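Local coordinates for protein putative citrate lyase (Ralstonia eutropha, PDB 3QQW) that probably acts as a magnesium-dependent carbon-carbon lyase of the citrate lyase/aldolase family, perhaps on citramalyl-CoA or a related thioester, at residues 30-35 with 71-76; 52-57 with 86-91; 67-72 with 101-106; 90-95 with 115-120. One frame throughout, in Å; residues are numbered along the deposited sequence.

Contact 1: residues 30-35 with 71-76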
loop_
_atom_site.group_PDB
_atom_site.type_symbol
_atom_site.label_atom_id
_atom_site.label_comp_id
_atom_site.label_asym_id
_atom_site.label_seq_id
_atom_site.Cartn_x
_atom_site.Cartn_y
_atom_site.Cartn_z
ATOM N N GLY C 30 -12.950 17.217 -27.743
ATOM C CA GLY C 30 -12.002 16.851 -28.785
ATOM C C GLY C 30 -12.182 17.548 -30.111
ATOM O O GLY C 30 -11.261 17.539 -30.916
ATOM N N SER C 31 -13.364 18.119 -30.379
ATOM C CA SER C 31 -13.632 18.828 -31.624
ATOM C C SER C 31 -13.690 20.334 -31.393
ATOM O O SER C 31 -13.986 20.769 -30.279
ATOM C CB SER C 31 -14.949 18.344 -32.218
ATOM O OG SER C 31 -16.047 18.788 -31.439
ATOM N N GLU C 32 -13.466 21.125 -32.452
ATOM C CA GLU C 32 -13.545 22.595 -32.398
ATOM C C GLU C 32 -14.922 23.067 -31.872
ATOM O O GLU C 32 -14.984 23.961 -31.031
ATOM C CB GLU C 32 -13.294 23.184 -33.791
ATOM C CG GLU C 32 -13.219 24.701 -33.779
ATOM C CD GLU C 32 -12.860 25.355 -35.094
ATOM O OE1 GLU C 32 -12.191 24.713 -35.936
ATOM O OE2 GLU C 32 -13.263 26.520 -35.287
ATOM N N LYS C 33 -16.013 22.447 -32.373
ATOM C CA LYS C 33 -17.399 22.725 -31.982
ATOM C C LYS C 33 -17.577 22.523 -30.466
ATOM O O LYS C 33 -18.013 23.447 -29.767
ATOM C CB LYS C 33 -18.373 21.817 -32.768
ATOM N N LEU C 34 -17.204 21.325 -29.961
ATOM C CA LEU C 34 -17.340 20.993 -28.552
ATOM C C LEU C 34 -16.400 21.804 -27.652
ATOM O O LEU C 34 -16.798 22.105 -26.529
ATOM C CB LEU C 34 -17.174 19.494 -28.309
ATOM C CG LEU C 34 -18.270 18.618 -28.911
ATOM C CD1 LEU C 34 -17.870 17.168 -28.843
ATOM C CD2 LEU C 34 -19.610 18.825 -28.224
ATOM N N ILE C 35 -15.186 22.181 -28.143
ATOM C CA ILE C 35 -14.253 23.024 -27.400
ATOM C C ILE C 35 -14.912 24.418 -27.230
ATOM O O ILE C 35 -14.979 24.931 -26.109
ATOM C CB ILE C 35 -12.850 23.078 -28.065
ATOM C CG1 ILE C 35 -12.067 21.743 -27.842
ATOM C CG2 ILE C 35 -12.034 24.276 -27.568
ATOM C CD1 ILE C 35 -10.944 21.421 -28.952
ATOM N N VAL C 71 -6.503 23.325 -31.834
ATOM C CA VAL C 71 -6.498 23.422 -30.364
ATOM C C VAL C 71 -5.793 24.735 -29.956
ATOM O O VAL C 71 -6.397 25.549 -29.260
ATOM C CB VAL C 71 -5.867 22.150 -29.715
ATOM C CG1 VAL C 71 -5.440 22.380 -28.261
ATOM C CG2 VAL C 71 -6.802 20.954 -29.822
ATOM N N ALA C 72 -4.567 24.968 -30.457
ATOM C CA ALA C 72 -3.800 26.183 -30.181
ATOM C C ALA C 72 -4.592 27.439 -30.527
ATOM O O ALA C 72 -4.666 28.347 -29.709
ATOM C CB ALA C 72 -2.490 26.164 -30.966
ATOM N N ARG C 73 -5.226 27.461 -31.715
ATOM C CA ARG C 73 -6.042 28.568 -32.196
ATOM C C ARG C 73 -7.228 28.831 -31.247
ATOM O O ARG C 73 -7.481 29.971 -30.901
ATOM C CB ARG C 73 -6.525 28.302 -33.645
ATOM C CG ARG C 73 -7.483 29.377 -34.171
ATOM C CD ARG C 73 -7.892 29.249 -35.632
ATOM N NE ARG C 73 -8.274 27.890 -36.031
ATOM C CZ ARG C 73 -9.468 27.331 -35.834
ATOM N NH1 ARG C 73 -10.429 27.996 -35.198
ATOM N NH2 ARG C 73 -9.699 26.088 -36.240
HETATM N N MSE C 74 -7.934 27.783 -30.828
HETATM C CA MSE C 74 -9.086 27.864 -29.933
HETATM C C MSE C 74 -8.669 28.409 -28.576
HETATM O O MSE C 74 -9.345 29.282 -28.047
HETATM C CB MSE C 74 -9.744 26.466 -29.783
HETATM C CG MSE C 74 -10.492 26.041 -31.051
HETATM SE SE MSE C 74 -11.853 27.327 -31.633
HETATM C CE MSE C 74 -13.208 26.935 -30.375
ATOM N N ILE C 75 -7.543 27.913 -28.021
ATOM C CA ILE C 75 -7.030 28.326 -26.708
ATOM C C ILE C 75 -6.576 29.822 -26.771
ATOM O O ILE C 75 -6.822 30.565 -25.831
ATOM C CB ILE C 75 -5.916 27.347 -26.195
ATOM C CG1 ILE C 75 -6.530 25.966 -25.845
ATOM C CG2 ILE C 75 -5.166 27.916 -24.986
ATOM C CD1 ILE C 75 -5.531 24.874 -25.394
ATOM N N ALA C 76 -5.960 30.242 -27.872
ATOM C CA ALA C 76 -5.490 31.613 -28.064
ATOM C C ALA C 76 -6.629 32.592 -28.326
ATOM O O ALA C 76 -6.462 33.781 -28.081
ATOM C CB ALA C 76 -4.512 31.667 -29.235
#
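Glu32 OE1 is held by one nearly straight hydrogen bond (173°), from Arg73 NH2 at 2.9 Å, and Glu32 OE2 by one from Arg73 NH1 at 3.2 Å. This end-on salt bridge ties together two neighbouring outer helices of a TIM barrel, 32-45 and 64-76. Both oxygens lie close to the guanidinium plane, yet the two flat groups are tilted 60° apart, so the nitrogens meet the carboxylate from above its plane. Glu32 can span the groove because its CG is anti to the backbone N (chi1 -174°) and the chain runs on extended; Arg73 starts out straight and bends at chi3 to bring its tip round. Beneath this charged pair, selenomethionine Met74, bent at both chi2 and chi3, lays its flexible end across the stem of Glu32, with SE 3.7 Å from Glu32 CG. Ile35, a buried apolar side chain whose CB points toward helix 64-76, suits the place between that helix and strand 49-54, touching Cys53 and Met70 as well. Ser31 caps the start of the first helix, its OG accepting from Leu34 N. Deeper in the groove, Ile35 CG2 rests 3.9 Å from Met74 CB.

Contact 2: residues 52-57 with 86-91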
loop_
_atom_site.group_PDB
_atom_site.type_symbol
_atom_site.label_atom_id
_atom_site.label_comp_id
_atom_site.label_asym_id
_atom_site.label_seq_id
_atom_site.Cartn_x
_atom_site.Cartn_y
_atom_site.Cartn_z
ATOM N N THR C 52 -10.279 20.672 -21.124
ATOM C CA THR C 52 -9.126 20.035 -21.731
ATOM C C THR C 52 -9.445 19.773 -23.188
ATOM O O THR C 52 -10.387 19.047 -23.505
ATOM C CB THR C 52 -8.660 18.753 -20.994
ATOM O OG1 THR C 52 -8.466 19.059 -19.623
ATOM C CG2 THR C 52 -7.356 18.215 -21.555
ATOM N N CYS C 53 -8.680 20.403 -24.068
ATOM C CA CYS C 53 -8.770 20.190 -25.511
ATOM C C CYS C 53 -8.009 18.942 -25.780
ATOM O O CYS C 53 -6.797 18.866 -25.545
ATOM C CB CYS C 53 -8.221 21.381 -26.286
ATOM S SG CYS C 53 -8.936 22.955 -25.788
ATOM N N ASP C 54 -8.750 17.907 -26.075
ATOM C CA ASP C 54 -8.186 16.594 -26.236
ATOM C C ASP C 54 -7.522 16.409 -27.607
ATOM O O ASP C 54 -8.209 16.476 -28.595
ATOM C CB ASP C 54 -9.279 15.556 -26.005
ATOM C CG ASP C 54 -8.730 14.209 -25.585
ATOM O OD1 ASP C 54 -7.490 14.010 -25.684
ATOM O OD2 ASP C 54 -9.530 13.354 -25.166
ATOM N N CYS C 55 -6.196 16.193 -27.657
ATOM C CA CYS C 55 -5.456 15.897 -28.899
ATOM C C CYS C 55 -5.381 14.417 -29.011
ATOM O O CYS C 55 -5.841 13.869 -30.015
ATOM C CB CYS C 55 -4.063 16.528 -28.923
ATOM S SG CYS C 55 -4.062 18.308 -29.235
ATOM N N GLU C 56 -4.895 13.771 -27.911
ATOM C CA GLU C 56 -4.723 12.337 -27.684
ATOM C C GLU C 56 -5.858 11.509 -28.285
ATOM O O GLU C 56 -5.583 10.638 -29.120
ATOM C CB GLU C 56 -4.601 12.034 -26.181
ATOM C CG GLU C 56 -3.724 10.833 -25.898
ATOM C CD GLU C 56 -4.329 9.714 -25.074
ATOM O OE1 GLU C 56 -5.060 9.999 -24.096
ATOM O OE2 GLU C 56 -4.004 8.541 -25.371
ATOM N N ASP C 57 -7.120 11.784 -27.876
ATOM C CA ASP C 57 -8.298 11.085 -28.397
ATOM C C ASP C 57 -8.901 11.849 -29.582
ATOM O O ASP C 57 -9.371 11.207 -30.532
ATOM C CB ASP C 57 -9.373 10.855 -27.305
ATOM C CG ASP C 57 -9.068 9.806 -26.237
ATOM O OD1 ASP C 57 -8.060 9.068 -26.388
ATOM O OD2 ASP C 57 -9.850 9.710 -25.258
ATOM N N GLY C 86 -6.848 23.866 -21.130
ATOM C CA GLY C 86 -5.588 23.144 -21.272
ATOM C C GLY C 86 -5.684 22.179 -22.438
ATOM O O GLY C 86 -6.708 22.133 -23.129
ATOM N N ALA C 87 -4.640 21.389 -22.665
ATOM C CA ALA C 87 -4.651 20.431 -23.763
ATOM C C ALA C 87 -4.043 19.111 -23.368
ATOM O O ALA C 87 -3.047 19.081 -22.661
ATOM C CB ALA C 87 -3.904 20.994 -24.964
ATOM N N ARG C 88 -4.616 18.016 -23.848
ATOM C CA ARG C 88 -4.020 16.703 -23.644
ATOM C C ARG C 88 -3.288 16.381 -24.921
ATOM O O ARG C 88 -3.910 16.268 -25.967
ATOM C CB ARG C 88 -5.035 15.593 -23.257
ATOM C CG ARG C 88 -4.350 14.225 -23.303
ATOM C CD ARG C 88 -5.023 13.058 -22.635
ATOM N NE ARG C 88 -6.368 12.796 -23.132
ATOM C CZ ARG C 88 -7.193 11.883 -22.613
ATOM N NH1 ARG C 88 -6.785 11.090 -21.623
ATOM N NH2 ARG C 88 -8.422 11.734 -23.105
ATOM N N ILE C 89 -1.969 16.247 -24.838
ATOM C CA ILE C 89 -1.110 15.889 -25.953
ATOM C C ILE C 89 -1.072 14.364 -26.034
ATOM O O ILE C 89 -1.619 13.704 -25.176
ATOM C CB ILE C 89 0.302 16.537 -25.723
ATOM C CG1 ILE C 89 1.021 15.921 -24.462
ATOM C CG2 ILE C 89 0.157 18.088 -25.618
ATOM C CD1 ILE C 89 2.497 16.245 -24.291
ATOM N N HIS C 90 -0.413 13.809 -27.030
ATOM C CA HIS C 90 -0.227 12.376 -27.203
ATOM C C HIS C 90 0.788 11.828 -26.163
ATOM O O HIS C 90 1.552 12.595 -25.578
ATOM C CB HIS C 90 0.241 12.085 -28.649
ATOM C CG HIS C 90 -0.852 12.282 -29.666
ATOM N ND1 HIS C 90 -1.087 13.527 -30.259
ATOM C CD2 HIS C 90 -1.772 11.405 -30.130
ATOM C CE1 HIS C 90 -2.106 13.347 -31.079
ATOM N NE2 HIS C 90 -2.542 12.082 -31.041
ATOM N N ASP C 91 0.789 10.498 -25.936
ATOM C CA ASP C 91 1.641 9.884 -24.941
ATOM C C ASP C 91 3.152 9.965 -25.303
ATOM O O ASP C 91 3.489 10.178 -26.473
ATOM C CB ASP C 91 1.196 8.444 -24.684
ATOM C CG ASP C 91 1.489 7.504 -25.799
ATOM O OD1 ASP C 91 0.611 7.328 -26.670
ATOM O OD2 ASP C 91 2.587 6.930 -25.802
#
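Strands 52-54 and 86-88 run parallel at 32°, their axes 4.2 Å apart at closest approach, with Thr52, Cys53 and Asp54 paired to Gly86, Ala87 and Arg88. Cys53 uses both its backbone groups: its N donates to Gly86 O, and its O accepts from Arg88 N. Beyond the strand, Cys55 N continues the pairing to Arg88 O at 2.8 Å, and Glu56 N adds a weak bond to the same oxygen. Small residues suit the face of Cys53 and Ala87, on which helices 64-76 and 97-107 pack. Thr52, Asp54 and Arg88 point to the other face, the barrel interior. There Arg88, its CG anti to the backbone N and its chain bent at chi3, lies alongside Asp54 and holds it side-on: NE meets Asp54 OD1 at 3.0 Å and NH2 meets Asp54 OD2 at 2.8 Å. Asp54 OD1 also accepts from Asp57 N in an Asx motif. Glu56 OE1 sits over one face of the guanidinium, 3.2 Å from Arg88 NH1, a purely electrostatic pairing to which no N-H points, while its OE2 is bound by Lys119. A less certain salt bridge joins the poorly ordered Asp57, through OD2, to Arg88 NH2 at 3.3 Å. These three acids probably offset the charge of Arg88 and hold its guanidinium in place. Glu56 CA also lies over the His90 ring, a CH-pi contact, and His90 ND1 is bonded to Asp100. The strands belong to a beta-alpha-beta unit of a TIM barrel, a fold with its active site at the C-terminal strand ends, where Arg88 is predicted to bind substrate.

Contact 3: residues 67-72 with 101-106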
loop_
_atom_site.group_PDB
_atom_site.type_symbol
_atom_site.label_atom_id
_atom_site.label_comp_id
_atom_site.label_asym_id
_atom_site.label_seq_id
_atom_site.Cartn_x
_atom_site.Cartn_y
_atom_site.Cartn_z
ATOM N N HIS C 67 -5.068 19.077 -35.992
ATOM C CA HIS C 67 -5.837 19.063 -34.756
ATOM C C HIS C 67 -5.181 19.905 -33.687
ATOM O O HIS C 67 -5.894 20.658 -33.005
ATOM C CB HIS C 67 -6.036 17.644 -34.257
ATOM C CG HIS C 67 -7.145 17.547 -33.267
ATOM N ND1 HIS C 67 -6.927 17.750 -31.903
ATOM C CD2 HIS C 67 -8.452 17.267 -33.466
ATOM C CE1 HIS C 67 -8.108 17.604 -31.333
ATOM N NE2 HIS C 67 -9.048 17.283 -32.229
ATOM N N ALA C 68 -3.830 19.803 -33.535
ATOM C CA ALA C 68 -3.090 20.627 -32.546
ATOM C C ALA C 68 -3.165 22.129 -32.933
ATOM O O ALA C 68 -3.330 22.975 -32.063
ATOM C CB ALA C 68 -1.642 20.164 -32.426
ATOM N N GLU C 69 -3.137 22.438 -34.234
ATOM C CA GLU C 69 -3.271 23.805 -34.745
ATOM C C GLU C 69 -4.625 24.396 -34.398
ATOM O O GLU C 69 -4.710 25.576 -34.048
ATOM C CB GLU C 69 -3.060 23.843 -36.267
ATOM C CG GLU C 69 -1.586 23.825 -36.645
ATOM C CD GLU C 69 -1.268 23.589 -38.103
ATOM O OE1 GLU C 69 -2.210 23.376 -38.896
ATOM O OE2 GLU C 69 -0.065 23.599 -38.451
HETATM N N MSE C 70 -5.686 23.574 -34.498
HETATM C CA MSE C 70 -7.043 24.006 -34.159
HETATM C C MSE C 70 -7.087 24.251 -32.638
HETATM O O MSE C 70 -7.582 25.290 -32.212
HETATM C CB MSE C 70 -8.078 22.940 -34.625
HETATM C CG MSE C 70 -9.505 23.203 -34.173
HETATM SE SE MSE C 70 -9.810 22.630 -32.336
HETATM C CE MSE C 70 -10.007 20.629 -32.585
ATOM N N VAL C 71 -6.503 23.325 -31.834
ATOM C CA VAL C 71 -6.498 23.422 -30.364
ATOM C C VAL C 71 -5.793 24.735 -29.956
ATOM O O VAL C 71 -6.397 25.549 -29.260
ATOM C CB VAL C 71 -5.867 22.150 -29.715
ATOM C CG1 VAL C 71 -5.440 22.380 -28.261
ATOM C CG2 VAL C 71 -6.802 20.954 -29.822
ATOM N N ALA C 72 -4.567 24.968 -30.457
ATOM C CA ALA C 72 -3.800 26.183 -30.181
ATOM C C ALA C 72 -4.592 27.439 -30.527
ATOM O O ALA C 72 -4.666 28.347 -29.709
ATOM C CB ALA C 72 -2.490 26.164 -30.966
ATOM N N VAL C 101 3.276 19.715 -28.480
ATOM C CA VAL C 101 3.850 20.691 -27.540
ATOM C C VAL C 101 4.291 21.924 -28.332
ATOM O O VAL C 101 3.860 23.030 -27.997
ATOM C CB VAL C 101 4.987 20.081 -26.683
ATOM C CG1 VAL C 101 5.721 21.159 -25.893
ATOM C CG2 VAL C 101 4.438 19.010 -25.740
ATOM N N ASP C 102 5.082 21.733 -29.413
ATOM C CA ASP C 102 5.529 22.848 -30.259
ATOM C C ASP C 102 4.355 23.709 -30.727
ATOM O O ASP C 102 4.335 24.909 -30.475
ATOM C CB ASP C 102 6.284 22.337 -31.491
ATOM C CG ASP C 102 7.536 21.550 -31.213
ATOM O OD1 ASP C 102 8.034 21.611 -30.060
ATOM O OD2 ASP C 102 8.014 20.849 -32.145
ATOM N N ILE C 103 3.351 23.085 -31.353
ATOM C CA ILE C 103 2.193 23.785 -31.916
ATOM C C ILE C 103 1.346 24.473 -30.837
ATOM O O ILE C 103 1.017 25.647 -30.994
ATOM C CB ILE C 103 1.322 22.826 -32.793
ATOM C CG1 ILE C 103 2.117 22.327 -34.036
ATOM C CG2 ILE C 103 0.029 23.509 -33.215
ATOM C CD1 ILE C 103 1.463 21.126 -34.728
ATOM N N ILE C 104 0.986 23.741 -29.768
ATOM C CA ILE C 104 0.112 24.280 -28.732
ATOM C C ILE C 104 0.825 25.352 -27.877
ATOM O O ILE C 104 0.262 26.417 -27.689
ATOM C CB ILE C 104 -0.548 23.163 -27.886
ATOM C CG1 ILE C 104 -1.440 22.290 -28.802
ATOM C CG2 ILE C 104 -1.387 23.759 -26.726
ATOM C CD1 ILE C 104 -1.804 20.916 -28.249
ATOM N N VAL C 105 2.042 25.114 -27.418
ATOM C CA VAL C 105 2.712 26.102 -26.580
ATOM C C VAL C 105 2.996 27.378 -27.381
ATOM O O VAL C 105 2.630 28.461 -26.911
ATOM C CB VAL C 105 3.972 25.552 -25.858
ATOM C CG1 VAL C 105 4.710 26.677 -25.127
ATOM C CG2 VAL C 105 3.596 24.437 -24.868
ATOM N N ASN C 106 3.544 27.251 -28.606
ATOM C CA ASN C 106 3.844 28.425 -29.419
ATOM C C ASN C 106 2.587 29.130 -29.915
ATOM O O ASN C 106 2.623 30.350 -30.150
ATOM C CB ASN C 106 4.757 28.074 -30.586
ATOM C CG ASN C 106 6.142 27.682 -30.139
ATOM O OD1 ASN C 106 6.813 28.413 -29.412
ATOM N ND2 ASN C 106 6.604 26.516 -30.566
#
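Ile103 and Ile104 share nearly the same torsions, with CG1 beside the backbone N (chi1 -64° and -62°) and chi2 close to anti, yet their successive helix positions make them straddle Ala68, Ile103 reaching outward to Glu69 and Ile104 inward to Val71. The two helices, 64-76 and 97-107, are consecutive outer helices of the TIM barrel. They run almost parallel, crossing at -16°, and their axes come within 8.3 Å. So close an approach is possible because Ala68 and Ala72, one turn apart, present only methyl groups to their neighbour; the CA atoms of Ala72 and Ile104 are a mere 4.6 Å apart, and the Ala72 methyl CB meets Ile103 O at 3.5 Å. Ile103 fills the groove with its gamma methyl, CG2. This atom, anti to the backbone N, presses against the backbone between Ala68 and Glu69, lying 3.5 Å from Ala68 C, and also touches the Ala68 methyl. Outward from this point, the aliphatic CG of Glu69 closes over Ile103 CG2 at 3.8 Å, while the carboxylate of Glu69 is held by Arg65. The hydrocarbon stem of a glutamate thus serves the packing as its charged tip remains at the surface. Inward, Ile104 extends its longer arm to Ala87 of strand 85-88 and Cys55 just past strand 49-54. A beta-branched isoleucine suits this site, since its stiff stem carries a reaching delta methyl between helices and strands. Val71, which contacts the same Ala87, answers with the methyl that is anti to its backbone N: Val71 CG1 lies 3.9 Å from Ile104 CD1.

Contact 4: residues 90-95 with 115-120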
loop_
_atom_site.group_PDB
_atom_site.type_symbol
_atom_site.label_atom_id
_atom_site.label_comp_id
_atom_site.label_asym_id
_atom_site.label_seq_id
_atom_site.Cartn_x
_atom_site.Cartn_y
_atom_site.Cartn_z
ATOM N N HIS C 90 -0.413 13.809 -27.030
ATOM C CA HIS C 90 -0.227 12.376 -27.203
ATOM C C HIS C 90 0.788 11.828 -26.163
ATOM O O HIS C 90 1.552 12.595 -25.578
ATOM C CB HIS C 90 0.241 12.085 -28.649
ATOM C CG HIS C 90 -0.852 12.282 -29.666
ATOM N ND1 HIS C 90 -1.087 13.527 -30.259
ATOM C CD2 HIS C 90 -1.772 11.405 -30.130
ATOM C CE1 HIS C 90 -2.106 13.347 -31.079
ATOM N NE2 HIS C 90 -2.542 12.082 -31.041
ATOM N N ASP C 91 0.789 10.498 -25.936
ATOM C CA ASP C 91 1.641 9.884 -24.941
ATOM C C ASP C 91 3.152 9.965 -25.303
ATOM O O ASP C 91 3.489 10.178 -26.473
ATOM C CB ASP C 91 1.196 8.444 -24.684
ATOM C CG ASP C 91 1.489 7.504 -25.799
ATOM O OD1 ASP C 91 0.611 7.328 -26.670
ATOM O OD2 ASP C 91 2.587 6.930 -25.802
ATOM N N PRO C 92 4.071 9.784 -24.316
ATOM C CA PRO C 92 5.512 9.928 -24.606
ATOM C C PRO C 92 6.096 8.960 -25.644
ATOM O O PRO C 92 7.221 9.180 -26.108
ATOM C CB PRO C 92 6.169 9.685 -23.241
ATOM C CG PRO C 92 5.114 10.043 -22.235
ATOM C CD PRO C 92 3.842 9.568 -22.868
ATOM N N SER C 93 5.355 7.907 -26.011
ATOM C CA SER C 93 5.825 6.924 -26.988
ATOM C C SER C 93 5.281 7.251 -28.366
ATOM O O SER C 93 5.753 6.707 -29.360
ATOM C CB SER C 93 5.433 5.507 -26.561
ATOM O OG SER C 93 4.084 5.193 -26.875
ATOM N N HIS C 94 4.297 8.148 -28.420
ATOM C CA HIS C 94 3.667 8.563 -29.647
ATOM C C HIS C 94 4.596 9.488 -30.429
ATOM O O HIS C 94 5.255 10.327 -29.807
ATOM C CB HIS C 94 2.328 9.240 -29.358
ATOM C CG HIS C 94 1.460 9.356 -30.571
ATOM N ND1 HIS C 94 1.562 10.436 -31.431
ATOM C CD2 HIS C 94 0.523 8.506 -31.050
ATOM C CE1 HIS C 94 0.703 10.204 -32.411
ATOM N NE2 HIS C 94 0.058 9.053 -32.230
ATOM N N PRO C 95 4.658 9.358 -31.790
ATOM C CA PRO C 95 5.564 10.227 -32.578
ATOM C C PRO C 95 5.141 11.703 -32.689
ATOM O O PRO C 95 5.941 12.520 -33.148
ATOM C CB PRO C 95 5.557 9.573 -33.968
ATOM C CG PRO C 95 4.301 8.803 -34.048
ATOM C CD PRO C 95 3.992 8.349 -32.655
ATOM N N ILE C 115 -0.863 21.344 -19.602
ATOM C CA ILE C 115 -0.704 20.265 -20.563
ATOM C C ILE C 115 -0.935 18.971 -19.795
ATOM O O ILE C 115 -0.347 18.755 -18.731
ATOM C CB ILE C 115 0.658 20.295 -21.309
ATOM C CG1 ILE C 115 0.650 21.410 -22.357
ATOM C CG2 ILE C 115 0.988 18.938 -21.957
ATOM C CD1 ILE C 115 1.979 21.794 -22.787
ATOM N N THR C 116 -1.822 18.135 -20.330
ATOM C CA THR C 116 -2.134 16.820 -19.794
ATOM C C THR C 116 -1.284 15.816 -20.570
ATOM O O THR C 116 -1.328 15.773 -21.807
ATOM C CB THR C 116 -3.617 16.572 -19.832
ATOM O OG1 THR C 116 -4.247 17.548 -19.008
ATOM C CG2 THR C 116 -3.981 15.189 -19.337
ATOM N N VAL C 117 -0.461 15.061 -19.832
ATOM C CA VAL C 117 0.464 14.063 -20.387
ATOM C C VAL C 117 -0.107 12.666 -20.092
ATOM O O VAL C 117 -0.211 12.257 -18.925
ATOM C CB VAL C 117 1.897 14.250 -19.817
ATOM C CG1 VAL C 117 2.869 13.227 -20.382
ATOM C CG2 VAL C 117 2.399 15.665 -20.028
ATOM N N PRO C 118 -0.422 11.896 -21.139
ATOM C CA PRO C 118 -1.037 10.585 -20.909
ATOM C C PRO C 118 -0.082 9.401 -21.048
ATOM O O PRO C 118 0.975 9.509 -21.669
ATOM C CB PRO C 118 -2.076 10.515 -22.028
ATOM C CG PRO C 118 -1.425 11.235 -23.155
ATOM C CD PRO C 118 -0.433 12.234 -22.575
ATOM N N LYS C 119 -0.513 8.242 -20.513
ATOM C CA LYS C 119 0.100 6.939 -20.705
ATOM C C LYS C 119 1.626 6.860 -20.516
ATOM O O LYS C 119 2.265 6.022 -21.170
ATOM C CB LYS C 119 -0.241 6.462 -22.131
ATOM C CG LYS C 119 -1.519 5.651 -22.247
ATOM C CD LYS C 119 -2.068 5.730 -23.681
ATOM C CE LYS C 119 -3.573 5.580 -23.765
ATOM N NZ LYS C 119 -4.298 6.715 -23.127
ATOM N N ALA C 120 2.216 7.671 -19.626
ATOM C CA ALA C 120 3.658 7.518 -19.369
ATOM C C ALA C 120 3.860 6.202 -18.648
ATOM O O ALA C 120 2.991 5.799 -17.861
ATOM C CB ALA C 120 4.211 8.669 -18.549
HETATM O O HOH W 1 4.069 5.750 -23.176
#
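At the C-terminal ends of neighbouring TIM-barrel strands, on the rim that carries the predicted magnesium and substrate site, the loop after strand 85-88 meets segment 115-120. The loop folds into a type I turn from Asp91 to His94, closed by the backbone bond from His94 N to Asp91 O. Asp91 suits the start of the turn because its side chain braces it from within. With CG lying between the backbone N and the carbonyl carbon (chi1 71°), OD2 accepts from Ser93 N, an Asx turn, and from Ser93 OG, the latter along the syn lone pair. Residues 118-120 lean on this turn mainly by van der Waals contact. Pro118 O lies 3.2 Å from Asp91 CB, and Pro118 CD packs on His90 O at 3.6 Å. Pro92 suits the second place in the turn, its ring fixing the phi (-61°) that a type I turn needs there, and sets its CG against the small Ala120 methyl, 4.0 Å from CB. Lys119 CB approaches Asp91 CB to 3.5 Å, but beyond CB the lysine turns off: NZ, besides pairing with Glu56, makes a salt bridge with Asp179, a predicted magnesium ligand, and these negative charges should favour a protonated amine. Lys119 N is hydrogen-bonded to Glu153, a predicted magnesium and substrate ligand. A water lies between the segments, 2.7 Å from Lys119 O and 3.2 Å from Asp91 OD2, and can donate to either.

Overall arrangement
The four contacts occupy one sector of the eight-stranded parallel barrel. Along the chain the segments of contacts 1 and 2, 2 and 3, and 3 and 4 alternate, while contact 1 closes before contact 4 opens. Contacts 1 and 3, about 10 Å apart between centres, use overlapping parts of helix 64-76, sharing Val71 and Ala72; helix 32-45 packs on one flank and helix 97-107 on the other. Contact 2, its centre about 10 to 11 Å from theirs, joins strands 49-54 and 85-88, which helix 64-76 connects as a beta-alpha-beta crossover. Contact 4, about 9 Å from contact 2 between centres, reaches strand 115-117; Glu56-Lys119 links the two. Helices thus cover the outside of strands whose C-terminal ends carry the predicted site.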